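Local coordinates for protein PA1221 (Pseudomonas aeruginosa, PDB 4DG9) that joins an AMP-binding enzyme domain of the ANL clan to a carrier domain with a phosphopantetheine attachment site, at residues Ala257-Ser262 and Arg279-Gly284; Asn425-Asp430 and Pro480-Pro485; Asn455-Leu460 and Asn554-Leu559. All blocks are in the same frame, centred on the assembly; numbering follows the deposited sequence.

Contact 1. Residues Ala257-Ser262 and Arg279-Gly284; sequences AWLTAS and RQLLTG. With DG9 (5'-({[(2R,3R)-3-amino-2-{[2-({N-[(2R)-2-hydroxy-3,3-dimethyl-4-{[oxido(oxo)phosphonio]oxy}butanoyl]-beta-alanyl}amino)ethyl]sulfanyl}-4-methylpentyl]sulfonyl}amino)-5'-deoxyadenosine), chain B.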
# COMPACT_ATOMS: atom_id res chain seq x y z
N ALA A 257 13.27 -1.40 5.68
CA ALA A 257 12.21 -1.63 4.70
C ALA A 257 10.82 -1.72 5.32
O ALA A 257 10.68 -2.04 6.50
CB ALA A 257 12.52 -2.89 3.90
N TRP A 258 9.80 -1.44 4.52
CA TRP A 258 8.41 -1.73 4.86
C TRP A 258 7.90 -2.79 3.90
O TRP A 258 8.23 -2.78 2.73
CB TRP A 258 7.54 -0.47 4.74
CG TRP A 258 6.09 -0.81 4.64
CD1 TRP A 258 5.38 -1.04 3.49
CD2 TRP A 258 5.17 -0.99 5.72
NE1 TRP A 258 4.08 -1.35 3.80
CE2 TRP A 258 3.93 -1.33 5.17
CE3 TRP A 258 5.29 -0.91 7.11
CZ2 TRP A 258 2.80 -1.59 5.95
CZ3 TRP A 258 4.16 -1.16 7.89
CH2 TRP A 258 2.93 -1.49 7.31
N LEU A 259 7.12 -3.74 4.40
CA LEU A 259 6.50 -4.74 3.54
C LEU A 259 5.11 -4.98 4.05
O LEU A 259 4.94 -5.29 5.22
CB LEU A 259 7.26 -6.05 3.63
CG LEU A 259 8.72 -6.06 3.19
CD1 LEU A 259 9.32 -7.41 3.53
CD2 LEU A 259 8.78 -5.79 1.70
N THR A 260 4.10 -4.85 3.19
CA THR A 260 2.73 -5.10 3.63
C THR A 260 2.69 -6.52 4.16
O THR A 260 3.41 -7.39 3.67
CB THR A 260 1.70 -4.92 2.50
OG1 THR A 260 0.38 -4.99 3.05
CG2 THR A 260 1.87 -5.99 1.41
N ALA A 261 1.85 -6.75 5.16
CA ALA A 261 1.90 -8.02 5.89
C ALA A 261 1.97 -9.24 4.98
O ALA A 261 2.82 -10.10 5.16
CB ALA A 261 0.74 -8.13 6.87
N SER A 262 1.09 -9.32 3.98
CA SER A 262 1.02 -10.53 3.16
C SER A 262 2.20 -10.70 2.18
O SER A 262 2.50 -11.82 1.74
CB SER A 262 -0.33 -10.64 2.45
OG SER A 262 -0.56 -9.50 1.69
N ARG A 279 18.57 -4.34 8.89
CA ARG A 279 18.58 -4.03 10.32
C ARG A 279 17.15 -3.78 10.82
O ARG A 279 16.79 -4.16 11.93
CB ARG A 279 19.45 -2.81 10.65
CG ARG A 279 20.89 -2.90 10.15
CD ARG A 279 21.74 -1.73 10.67
NE ARG A 279 21.30 -0.42 10.19
CZ ARG A 279 20.65 0.49 10.93
NH1 ARG A 279 20.36 0.22 12.19
NH2 ARG A 279 20.30 1.66 10.39
N GLN A 280 16.36 -3.12 9.99
CA GLN A 280 15.03 -2.70 10.41
C GLN A 280 13.97 -3.07 9.39
O GLN A 280 14.06 -2.74 8.20
CB GLN A 280 15.00 -1.19 10.64
CG GLN A 280 16.00 -0.70 11.64
CD GLN A 280 15.85 0.78 11.92
OE1 GLN A 280 15.63 1.17 13.06
NE2 GLN A 280 15.98 1.60 10.88
N LEU A 281 12.92 -3.71 9.89
CA LEU A 281 11.83 -4.12 9.03
C LEU A 281 10.51 -3.78 9.69
O LEU A 281 10.29 -4.10 10.87
CB LEU A 281 11.93 -5.61 8.71
CG LEU A 281 10.72 -6.28 8.07
CD1 LEU A 281 10.40 -5.59 6.77
CD2 LEU A 281 11.00 -7.75 7.83
N LEU A 282 9.63 -3.11 8.95
CA LEU A 282 8.28 -2.85 9.41
C LEU A 282 7.32 -3.58 8.51
O LEU A 282 7.54 -3.72 7.28
CB LEU A 282 7.95 -1.35 9.40
CG LEU A 282 8.91 -0.40 10.13
CD1 LEU A 282 10.03 0.02 9.19
CD2 LEU A 282 8.20 0.81 10.66
N THR A 283 6.26 -4.08 9.12
CA THR A 283 5.17 -4.67 8.37
C THR A 283 3.86 -4.38 9.11
O THR A 283 3.85 -3.84 10.22
CB THR A 283 5.40 -6.19 8.14
OG1 THR A 283 4.30 -6.73 7.40
CG2 THR A 283 5.53 -6.93 9.47
N GLY A 284 2.74 -4.73 8.49
CA GLY A 284 1.48 -4.20 8.95
C GLY A 284 0.60 -3.98 7.75
O GLY A 284 0.85 -4.54 6.67
C DG9 B . -2.23 1.97 5.06
N DG9 B . -5.39 0.70 5.92
S DG9 B . -5.05 1.89 4.92
C1 DG9 B . -3.61 2.59 5.38
N1 DG9 B . -2.76 -4.75 12.09
O1 DG9 B . -7.67 1.03 9.81
C2 DG9 B . -4.06 -4.96 11.82
N2 DG9 B . -1.02 3.48 6.58
O2 DG9 B . -8.22 -1.65 9.62
C3 DG9 B . -5.61 1.06 7.31
N3 DG9 B . -4.76 -4.17 10.98
O3 DG9 B . -1.66 -7.70 -5.24
C4 DG9 B . -4.15 -3.13 10.36
C5 DG9 B . -2.81 -2.89 10.61
C6 DG9 B . -2.11 -3.73 11.50
N6 DG9 B . -0.80 -3.53 11.78
N7 DG9 B . -2.47 -1.81 9.88
C8 DG9 B . -3.56 -1.39 9.20
N9 DG9 B . -4.58 -2.20 9.49
CA DG9 B . -1.45 2.06 6.38
CB DG9 B . -0.25 1.13 6.58
C1' DG9 B . -5.95 -2.08 8.94
S1P DG9 B . -2.23 0.37 4.30
C2' DG9 B . -6.85 -1.29 9.89
P2A DG9 B . -0.58 -7.74 -6.33
C2P DG9 B . -0.76 0.39 3.31
O2P DG9 B . -5.11 1.46 3.56
C3' DG9 B . -6.59 0.14 9.49
C3P DG9 B . -0.99 0.79 1.85
O3P DG9 B . -6.03 2.91 5.15
C4' DG9 B . -6.44 -0.02 7.98
O4' DG9 B . -5.88 -1.32 7.74
O4A DG9 B . -0.87 -7.09 -7.66
N4P DG9 B . -1.18 -0.37 1.01
C5P DG9 B . -0.33 -0.73 0.04
O5P DG9 B . 0.71 -0.15 -0.20
O6A DG9 B . 0.78 -7.09 -5.76
C6P DG9 B . -0.75 -1.93 -0.77
C7P DG9 B . 0.26 -3.05 -0.54
N8P DG9 B . 0.11 -4.13 -1.48
C9P DG9 B . 0.71 -4.11 -2.67
O9P DG9 B . 1.43 -3.19 -3.02
CAP DG9 B . 0.48 -5.28 -3.59
OAP DG9 B . -0.54 -6.12 -3.05
CBP DG9 B . 1.74 -6.10 -3.82
CCP DG9 B . 1.36 -7.42 -4.50
CDP DG9 B . 2.62 -5.29 -4.75
CEP DG9 B . 2.49 -6.37 -2.53
CG1 DG9 B . 1.05 1.68 6.01
CG2 DG9 B . -0.07 0.87 8.08
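Strands 257-260 and 280-284, the two parallel arms of a beta-alpha-beta unit whose connection contains helix 261-270, lie side by side here, with Trp258 paired to Leu282 and Ala257 to Leu281. Their axes diverge by 24°. The backbone evidence is a run of bonds alternating between the strands: Ala257 N donates to Gln280 O, Leu282 N to Ala257 O (2.9 Å, 171° at the hydrogen) and Leu259 N to Leu282 O. Farther on, a side chain takes over, as Thr283 OG1 donates to Leu259 O at 2.7 Å. Ala261 N, in the first turn of the helix, then reaches Gly284 O (2.9 Å).

With CG anti to the backbone N (chi1 161°), the Trp258 indole runs along the neighbouring strand. Its CE3 edge meets Leu282 CB at 3.5 Å, near the ring plane, while Thr283 CA lies over one face as a CH-pi contact, 4.0 Å from the six-membered centroid. Farther along, Trp258 CZ2 is 3.7 Å from CG1 of DG9. Thr283, Leu259 and Leu281 project to the other side of the sheet, where all three touch Phe264 of the helix. Thr260 CB lies near C7P of DG9 and Gly284 CA near its N6, so the ligand meets the C-terminal side of this parallel pair, as is usual for beta-alpha-beta units of alpha/beta folds.

Contact 2. Residues Asn425-Asp430 and Pro480-Pro485; sequences NGYRLD and PTWQRP. With DG9 (5'-({[(2R,3R)-3-amino-2-{[2-({N-[(2R)-2-hydroxy-3,3-dimethyl-4-{[oxido(oxo)phosphonio]oxy}butanoyl]-beta-alanyl}amino)ethyl]sulfanyl}-4-methylpentyl]sulfonyl}amino)-5'-deoxyadenosine), chain B.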
# COMPACT_ATOMS: atom_id res chain seq x y z
N ASN A 425 -4.57 -7.65 0.75
CA ASN A 425 -3.12 -7.53 0.62
C ASN A 425 -2.61 -6.09 0.79
O ASN A 425 -1.70 -5.65 0.07
CB ASN A 425 -2.67 -8.15 -0.70
CG ASN A 425 -3.09 -9.62 -0.82
OD1 ASN A 425 -2.89 -10.41 0.12
ND2 ASN A 425 -3.70 -9.99 -1.94
N GLY A 426 -3.18 -5.38 1.76
CA GLY A 426 -2.74 -4.03 2.09
C GLY A 426 -3.60 -2.95 1.45
O GLY A 426 -3.48 -1.78 1.79
N TYR A 427 -4.46 -3.35 0.52
CA TYR A 427 -5.34 -2.40 -0.16
C TYR A 427 -6.64 -2.28 0.62
O TYR A 427 -7.19 -3.29 1.08
CB TYR A 427 -5.64 -2.89 -1.59
CG TYR A 427 -4.51 -2.77 -2.60
CD1 TYR A 427 -4.11 -1.53 -3.08
CD2 TYR A 427 -3.88 -3.90 -3.11
CE1 TYR A 427 -3.09 -1.41 -4.01
CE2 TYR A 427 -2.86 -3.80 -4.05
CZ TYR A 427 -2.47 -2.55 -4.50
OH TYR A 427 -1.46 -2.42 -5.43
N ARG A 428 -7.15 -1.05 0.77
CA ARG A 428 -8.42 -0.81 1.47
C ARG A 428 -9.68 -0.81 0.58
O ARG A 428 -9.80 -0.00 -0.34
CB ARG A 428 -8.35 0.49 2.28
CG ARG A 428 -9.41 0.57 3.38
CD ARG A 428 -9.07 1.62 4.41
NE ARG A 428 -9.01 2.95 3.81
CZ ARG A 428 -8.83 4.06 4.50
NH1 ARG A 428 -8.69 4.01 5.82
NH2 ARG A 428 -8.78 5.23 3.88
N LEU A 429 -10.60 -1.72 0.86
CA LEU A 429 -11.83 -1.86 0.10
C LEU A 429 -13.06 -1.74 0.98
O LEU A 429 -13.11 -2.33 2.05
CB LEU A 429 -11.91 -3.25 -0.57
CG LEU A 429 -10.94 -3.73 -1.65
CD1 LEU A 429 -11.48 -5.02 -2.23
CD2 LEU A 429 -10.74 -2.72 -2.76
N ASP A 430 -14.08 -1.01 0.51
CA ASP A 430 -15.38 -1.22 1.12
C ASP A 430 -16.11 -2.27 0.30
O ASP A 430 -16.66 -1.99 -0.78
CB ASP A 430 -16.21 0.05 1.18
CG ASP A 430 -17.52 -0.17 1.92
OD1 ASP A 430 -18.59 -0.33 1.26
OD2 ASP A 430 -17.48 -0.22 3.18
N PRO A 480 -10.41 -0.17 -10.74
CA PRO A 480 -8.95 -0.15 -10.59
C PRO A 480 -8.49 -1.57 -10.30
O PRO A 480 -9.21 -2.31 -9.60
CB PRO A 480 -8.72 0.73 -9.36
CG PRO A 480 -10.04 0.77 -8.65
CD PRO A 480 -11.09 0.62 -9.70
N THR A 481 -7.32 -1.94 -10.83
CA THR A 481 -6.82 -3.32 -10.84
C THR A 481 -6.91 -4.00 -9.48
O THR A 481 -7.27 -5.18 -9.38
CB THR A 481 -5.35 -3.39 -11.25
OG1 THR A 481 -4.57 -2.61 -10.33
CG2 THR A 481 -5.15 -2.85 -12.65
N TRP A 482 -6.59 -3.25 -8.44
CA TRP A 482 -6.60 -3.80 -7.10
C TRP A 482 -8.01 -4.07 -6.57
O TRP A 482 -8.17 -4.67 -5.51
CB TRP A 482 -5.78 -2.94 -6.14
CG TRP A 482 -6.03 -1.47 -6.22
CD1 TRP A 482 -5.41 -0.57 -7.06
CD2 TRP A 482 -6.94 -0.71 -5.43
NE1 TRP A 482 -5.90 0.70 -6.84
CE2 TRP A 482 -6.85 0.64 -5.85
CE3 TRP A 482 -7.84 -1.04 -4.42
CZ2 TRP A 482 -7.62 1.64 -5.28
CZ3 TRP A 482 -8.61 -0.03 -3.86
CH2 TRP A 482 -8.49 1.29 -4.29
N GLN A 483 -9.03 -3.60 -7.28
CA GLN A 483 -10.41 -3.88 -6.87
C GLN A 483 -11.08 -5.02 -7.63
O GLN A 483 -12.22 -5.33 -7.36
CB GLN A 483 -11.30 -2.63 -6.97
CG GLN A 483 -10.78 -1.47 -6.19
CD GLN A 483 -11.81 -0.39 -6.00
OE1 GLN A 483 -12.89 -0.42 -6.62
NE2 GLN A 483 -11.49 0.58 -5.14
N ARG A 484 -10.39 -5.60 -8.61
CA ARG A 484 -10.98 -6.65 -9.44
C ARG A 484 -10.84 -8.01 -8.78
O ARG A 484 -9.76 -8.39 -8.35
CB ARG A 484 -10.30 -6.72 -10.80
CG ARG A 484 -10.09 -5.37 -11.44
CD ARG A 484 -9.65 -5.48 -12.88
NE ARG A 484 -9.57 -4.16 -13.47
CZ ARG A 484 -8.64 -3.79 -14.34
NH1 ARG A 484 -7.72 -4.66 -14.71
NH2 ARG A 484 -8.64 -2.56 -14.82
N PRO A 485 -11.95 -8.74 -8.70
CA PRO A 485 -11.89 -10.09 -8.12
C PRO A 485 -10.93 -11.00 -8.90
O PRO A 485 -10.78 -10.92 -10.12
CB PRO A 485 -13.33 -10.58 -8.26
CG PRO A 485 -14.16 -9.32 -8.28
CD PRO A 485 -13.33 -8.33 -9.02
C DG9 B . -2.23 1.97 5.06
N DG9 B . -5.39 0.70 5.92
S DG9 B . -5.05 1.89 4.92
C1 DG9 B . -3.61 2.59 5.38
N1 DG9 B . -2.76 -4.75 12.09
O1 DG9 B . -7.67 1.03 9.81
C2 DG9 B . -4.06 -4.96 11.82
N2 DG9 B . -1.02 3.48 6.58
O2 DG9 B . -8.22 -1.65 9.62
C3 DG9 B . -5.61 1.06 7.31
N3 DG9 B . -4.76 -4.17 10.98
O3 DG9 B . -1.66 -7.70 -5.24
C4 DG9 B . -4.15 -3.13 10.36
C5 DG9 B . -2.81 -2.89 10.61
C6 DG9 B . -2.11 -3.73 11.50
N6 DG9 B . -0.80 -3.53 11.78
N7 DG9 B . -2.47 -1.81 9.88
C8 DG9 B . -3.56 -1.39 9.20
N9 DG9 B . -4.58 -2.20 9.49
CA DG9 B . -1.45 2.06 6.38
CB DG9 B . -0.25 1.13 6.58
C1' DG9 B . -5.95 -2.08 8.94
S1P DG9 B . -2.23 0.37 4.30
C2' DG9 B . -6.85 -1.29 9.89
P2A DG9 B . -0.58 -7.74 -6.33
C2P DG9 B . -0.76 0.39 3.31
O2P DG9 B . -5.11 1.46 3.56
C3' DG9 B . -6.59 0.14 9.49
C3P DG9 B . -0.99 0.79 1.85
O3P DG9 B . -6.03 2.91 5.15
C4' DG9 B . -6.44 -0.02 7.98
O4' DG9 B . -5.88 -1.32 7.74
O4A DG9 B . -0.87 -7.09 -7.66
N4P DG9 B . -1.18 -0.37 1.01
C5P DG9 B . -0.33 -0.73 0.04
O5P DG9 B . 0.71 -0.15 -0.20
O6A DG9 B . 0.78 -7.09 -5.76
C6P DG9 B . -0.75 -1.93 -0.77
C7P DG9 B . 0.26 -3.05 -0.54
N8P DG9 B . 0.11 -4.13 -1.48
C9P DG9 B . 0.71 -4.11 -2.67
O9P DG9 B . 1.43 -3.19 -3.02
CAP DG9 B . 0.48 -5.28 -3.59
OAP DG9 B . -0.54 -6.12 -3.05
CBP DG9 B . 1.74 -6.10 -3.82
CCP DG9 B . 1.36 -7.42 -4.50
CDP DG9 B . 2.62 -5.29 -4.75
CEP DG9 B . 2.49 -6.37 -2.53
CG1 DG9 B . 1.05 1.68 6.01
CG2 DG9 B . -0.07 0.87 8.08
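Trp482 carries CG between its backbone N and carbonyl carbon (chi1 47°), and Tyr427 has CG anti to its carbonyl carbon (chi1 -73°); together these torsions lay the two rings almost flat on one another. The planes are 7° apart and the Tyr427 centroid lies 4.5 Å from that of the Trp482 five-membered ring, which defines an offset stack. The offset places Trp482 CB, rather than the indole itself, over the middle of the phenol ring: CB is 3.5 Å from the Tyr427 centroid, a CH-pi contact. On the opposite face, C6P of DG9 sits 3.9 Å above the Tyr427 plane, again over the centre, so the phenol is sandwiched between protein and ligand.

Leu429, two residues along the same strand, adds an apolar contact at the rim. Its CD2 approaches the indole edge near the ring plane, 3.6 Å from Trp482 CZ3, and also touches Gln483 CG at 3.7 Å.

Strand 427-430 is the second arm of a small antiparallel hairpin with strand 421-424, in the sequence region of core motif A8 of the ANL family. Asn425 and Gly426, both with positive phi, form its turn, consistent with type I'. Their carbonyls face the ligand: DG9 N8P donates to Asn425 O at 2.8 Å and DG9 N4P to Gly426 O at 2.8 Å, while DG9 OAP adds a weak bond to the first. Arg428 CB points away from the 480-485 segment. O3P of DG9 lies over one face of the Arg428 guanidinium, 3.0 Å from Arg428 NH1, and the same nitrogen forms a salt bridge with Glu313. Phe215 meets the Trp482 ring edge-to-face.

Contact 3. Residues Asn455-Leu460 and Asn554-Leu559; sequences NGVKQL and NSLLAL. With DG9 (5'-({[(2R,3R)-3-amino-2-{[2-({N-[(2R)-2-hydroxy-3,3-dimethyl-4-{[oxido(oxo)phosphonio]oxy}butanoyl]-beta-alanyl}amino)ethyl]sulfanyl}-4-methylpentyl]sulfonyl}amino)-5'-deoxyadenosine), chain B.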
# COMPACT_ATOMS: atom_id res chain seq x y z
N ASN A 455 -2.73 -19.18 2.07
CA ASN A 455 -1.27 -19.09 1.88
C ASN A 455 -0.54 -17.85 2.42
O ASN A 455 0.43 -17.40 1.81
CB ASN A 455 -0.88 -19.35 0.41
CG ASN A 455 -1.02 -20.82 0.01
OD1 ASN A 455 -1.08 -21.71 0.87
ND2 ASN A 455 -1.06 -21.08 -1.29
N GLY A 456 -0.96 -17.33 3.56
CA GLY A 456 -0.41 -16.08 4.08
C GLY A 456 -0.93 -14.85 3.33
O GLY A 456 -0.63 -13.71 3.69
N VAL A 457 -1.75 -15.10 2.31
CA VAL A 457 -2.16 -14.08 1.36
C VAL A 457 -3.69 -14.00 1.26
O VAL A 457 -4.40 -14.91 1.68
CB VAL A 457 -1.53 -14.37 -0.03
CG1 VAL A 457 -2.30 -13.73 -1.14
CG2 VAL A 457 -0.10 -13.91 -0.05
N LYS A 458 -4.20 -12.90 0.71
CA LYS A 458 -5.64 -12.71 0.55
C LYS A 458 -6.07 -12.84 -0.92
O LYS A 458 -5.30 -12.50 -1.84
CB LYS A 458 -6.06 -11.35 1.07
CG LYS A 458 -5.72 -11.09 2.53
CD LYS A 458 -6.84 -11.54 3.44
CE LYS A 458 -6.89 -10.68 4.69
NZ LYS A 458 -5.56 -10.68 5.37
N GLN A 459 -7.29 -13.34 -1.13
CA GLN A 459 -7.89 -13.45 -2.45
C GLN A 459 -9.27 -12.80 -2.44
O GLN A 459 -10.02 -12.93 -1.48
CB GLN A 459 -8.06 -14.90 -2.84
CG GLN A 459 -6.81 -15.68 -3.13
CD GLN A 459 -7.15 -17.13 -3.46
OE1 GLN A 459 -7.84 -17.80 -2.68
NE2 GLN A 459 -6.71 -17.60 -4.63
N LEU A 460 -9.63 -12.13 -3.53
CA LEU A 460 -10.96 -11.57 -3.63
C LEU A 460 -11.78 -12.39 -4.61
O LEU A 460 -11.50 -12.43 -5.81
CB LEU A 460 -10.91 -10.11 -4.08
CG LEU A 460 -12.25 -9.49 -4.42
CD1 LEU A 460 -13.05 -9.30 -3.14
CD2 LEU A 460 -12.05 -8.17 -5.15
N ASN A 554 -3.46 -14.34 -8.13
CA ASN A 554 -3.15 -12.92 -8.01
C ASN A 554 -1.63 -12.73 -8.08
O ASN A 554 -0.91 -13.67 -8.39
CB ASN A 554 -3.77 -12.32 -6.74
CG ASN A 554 -3.25 -12.97 -5.47
OD1 ASN A 554 -2.15 -13.51 -5.43
ND2 ASN A 554 -4.06 -12.90 -4.41
N SER A 555 -1.12 -11.52 -7.81
CA SER A 555 0.32 -11.23 -7.95
C SER A 555 1.22 -11.99 -6.95
O SER A 555 2.27 -12.52 -7.32
CB SER A 555 0.54 -9.72 -7.87
OG SER A 555 -0.10 -9.25 -6.68
N LEU A 556 0.81 -12.11 -5.72
CA LEU A 556 1.49 -12.85 -4.67
C LEU A 556 1.53 -14.36 -4.96
O LEU A 556 2.60 -15.00 -4.92
CB LEU A 556 0.85 -12.56 -3.30
CG LEU A 556 1.11 -11.12 -2.83
CD1 LEU A 556 0.48 -10.80 -1.46
CD2 LEU A 556 2.61 -10.81 -2.86
N LEU A 557 0.38 -14.93 -5.28
CA LEU A 557 0.32 -16.35 -5.64
C LEU A 557 1.11 -16.63 -6.92
O LEU A 557 1.72 -17.68 -7.06
CB LEU A 557 -1.13 -16.84 -5.75
CG LEU A 557 -1.94 -16.68 -4.45
CD1 LEU A 557 -3.42 -16.91 -4.67
CD2 LEU A 557 -1.41 -17.60 -3.35
N ALA A 558 1.09 -15.68 -7.85
CA ALA A 558 1.89 -15.80 -9.07
C ALA A 558 3.37 -15.85 -8.72
O ALA A 558 4.14 -16.60 -9.34
CB ALA A 558 1.61 -14.65 -9.99
N LEU A 559 3.77 -15.06 -7.73
CA LEU A 559 5.12 -15.15 -7.19
C LEU A 559 5.44 -16.55 -6.71
O LEU A 559 6.39 -17.18 -7.17
CB LEU A 559 5.32 -14.16 -6.05
CG LEU A 559 5.81 -12.79 -6.50
CD1 LEU A 559 6.30 -12.00 -5.31
CD2 LEU A 559 6.90 -12.95 -7.55
C DG9 B . -2.23 1.97 5.06
N DG9 B . -5.39 0.70 5.92
S DG9 B . -5.05 1.89 4.92
C1 DG9 B . -3.61 2.59 5.38
N1 DG9 B . -2.76 -4.75 12.09
O1 DG9 B . -7.67 1.03 9.81
C2 DG9 B . -4.06 -4.96 11.82
N2 DG9 B . -1.02 3.48 6.58
O2 DG9 B . -8.22 -1.65 9.62
C3 DG9 B . -5.61 1.06 7.31
N3 DG9 B . -4.76 -4.17 10.98
O3 DG9 B . -1.66 -7.70 -5.24
C4 DG9 B . -4.15 -3.13 10.36
C5 DG9 B . -2.81 -2.89 10.61
C6 DG9 B . -2.11 -3.73 11.50
N6 DG9 B . -0.80 -3.53 11.78
N7 DG9 B . -2.47 -1.81 9.88
C8 DG9 B . -3.56 -1.39 9.20
N9 DG9 B . -4.58 -2.20 9.49
CA DG9 B . -1.45 2.06 6.38
CB DG9 B . -0.25 1.13 6.58
C1' DG9 B . -5.95 -2.08 8.94
S1P DG9 B . -2.23 0.37 4.30
C2' DG9 B . -6.85 -1.29 9.89
P2A DG9 B . -0.58 -7.74 -6.33
C2P DG9 B . -0.76 0.39 3.31
O2P DG9 B . -5.11 1.46 3.56
C3' DG9 B . -6.59 0.14 9.49
C3P DG9 B . -0.99 0.79 1.85
O3P DG9 B . -6.03 2.91 5.15
C4' DG9 B . -6.44 -0.02 7.98
O4' DG9 B . -5.88 -1.32 7.74
O4A DG9 B . -0.87 -7.09 -7.66
N4P DG9 B . -1.18 -0.37 1.01
C5P DG9 B . -0.33 -0.73 0.04
O5P DG9 B . 0.71 -0.15 -0.20
O6A DG9 B . 0.78 -7.09 -5.76
C6P DG9 B . -0.75 -1.93 -0.77
C7P DG9 B . 0.26 -3.05 -0.54
N8P DG9 B . 0.11 -4.13 -1.48
C9P DG9 B . 0.71 -4.11 -2.67
O9P DG9 B . 1.43 -3.19 -3.02
CAP DG9 B . 0.48 -5.28 -3.59
OAP DG9 B . -0.54 -6.12 -3.05
CBP DG9 B . 1.74 -6.10 -3.82
CCP DG9 B . 1.36 -7.42 -4.50
CDP DG9 B . 2.62 -5.29 -4.75
CEP DG9 B . 2.49 -6.37 -2.53
CG1 DG9 B . 1.05 1.68 6.01
CG2 DG9 B . -0.07 0.87 8.08
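Val457 packs on Leu556, and Gln459 on Leu557, in a mainly apolar interface where the approach to strand 459-466 meets the first turn of helix 555-567 in the carrier region. The closest apolar pair is Val457 CG2 with Leu556 CD1 at 3.5 Å, the two side chains meeting at a slant. The other branch, Val457 CG1, lies 3.8 Å from Asn554 ND2. Leu557 divides its branches: CD1 comes within 3.4 Å of Gln459 NE2, with the side chains nearly perpendicular, while CD2 is 4.1 Å from Asn455 ND2. The polar need of Gln459 NE2 is met elsewhere, by Leu537 O, so its touch on the leucine methyl is one of packing.

Asn554 has CG between its backbone N and carbonyl carbon (chi1 61°), a setting that turns the amide back over the helix start. OD1 accepts from Leu557 N at 2.9 Å with 173° at the hydrogen, a nearly straight N-cap bond that fixes which way the amide faces. ND2 consequently points to the other segment, where it lies 2.9 Å from Lys458 O. The Lys458 amine itself turns elsewhere, into a salt bridge with Asp286.

Between the cap and Leu556 stands Ser555, whose OG is covalently bound to P2A of DG9 (1.6 Å). Val457 packs against Leu556, the residue after the modified serine, and Gln459 against Leu557, the next one. A serine at the start of a helix within a Gly-Gly-Asn-Ser-Leu sequence, carrying the phosphopantetheine-like arm, is characteristic of the attachment site of carrier domains.

In the fold
From the N terminus, contact 1 comes first and closes the shortest loop: 16 residues, including most of helix 261-270, separate its segments. It ends before contact 2 opens. Contacts 2 and 3 interlock, since 455-460 falls between 425-430 and 480-485, whereas 554-559 follows both. Contact 2 joins the hairpin to the loop before strand 487-490, and contact 3 joins the turn leading into strand 459-466, and its first residue, to the start of carrier helix 555-567. Asn425 links all three regions: its OD1 lies 3.0 Å from Ser262 OG and 2.9 Å from Lys458 N, each a probable hydrogen bond. DG9 runs past every contact, from the strand ends of 257-262 and 279-284 to Ser555.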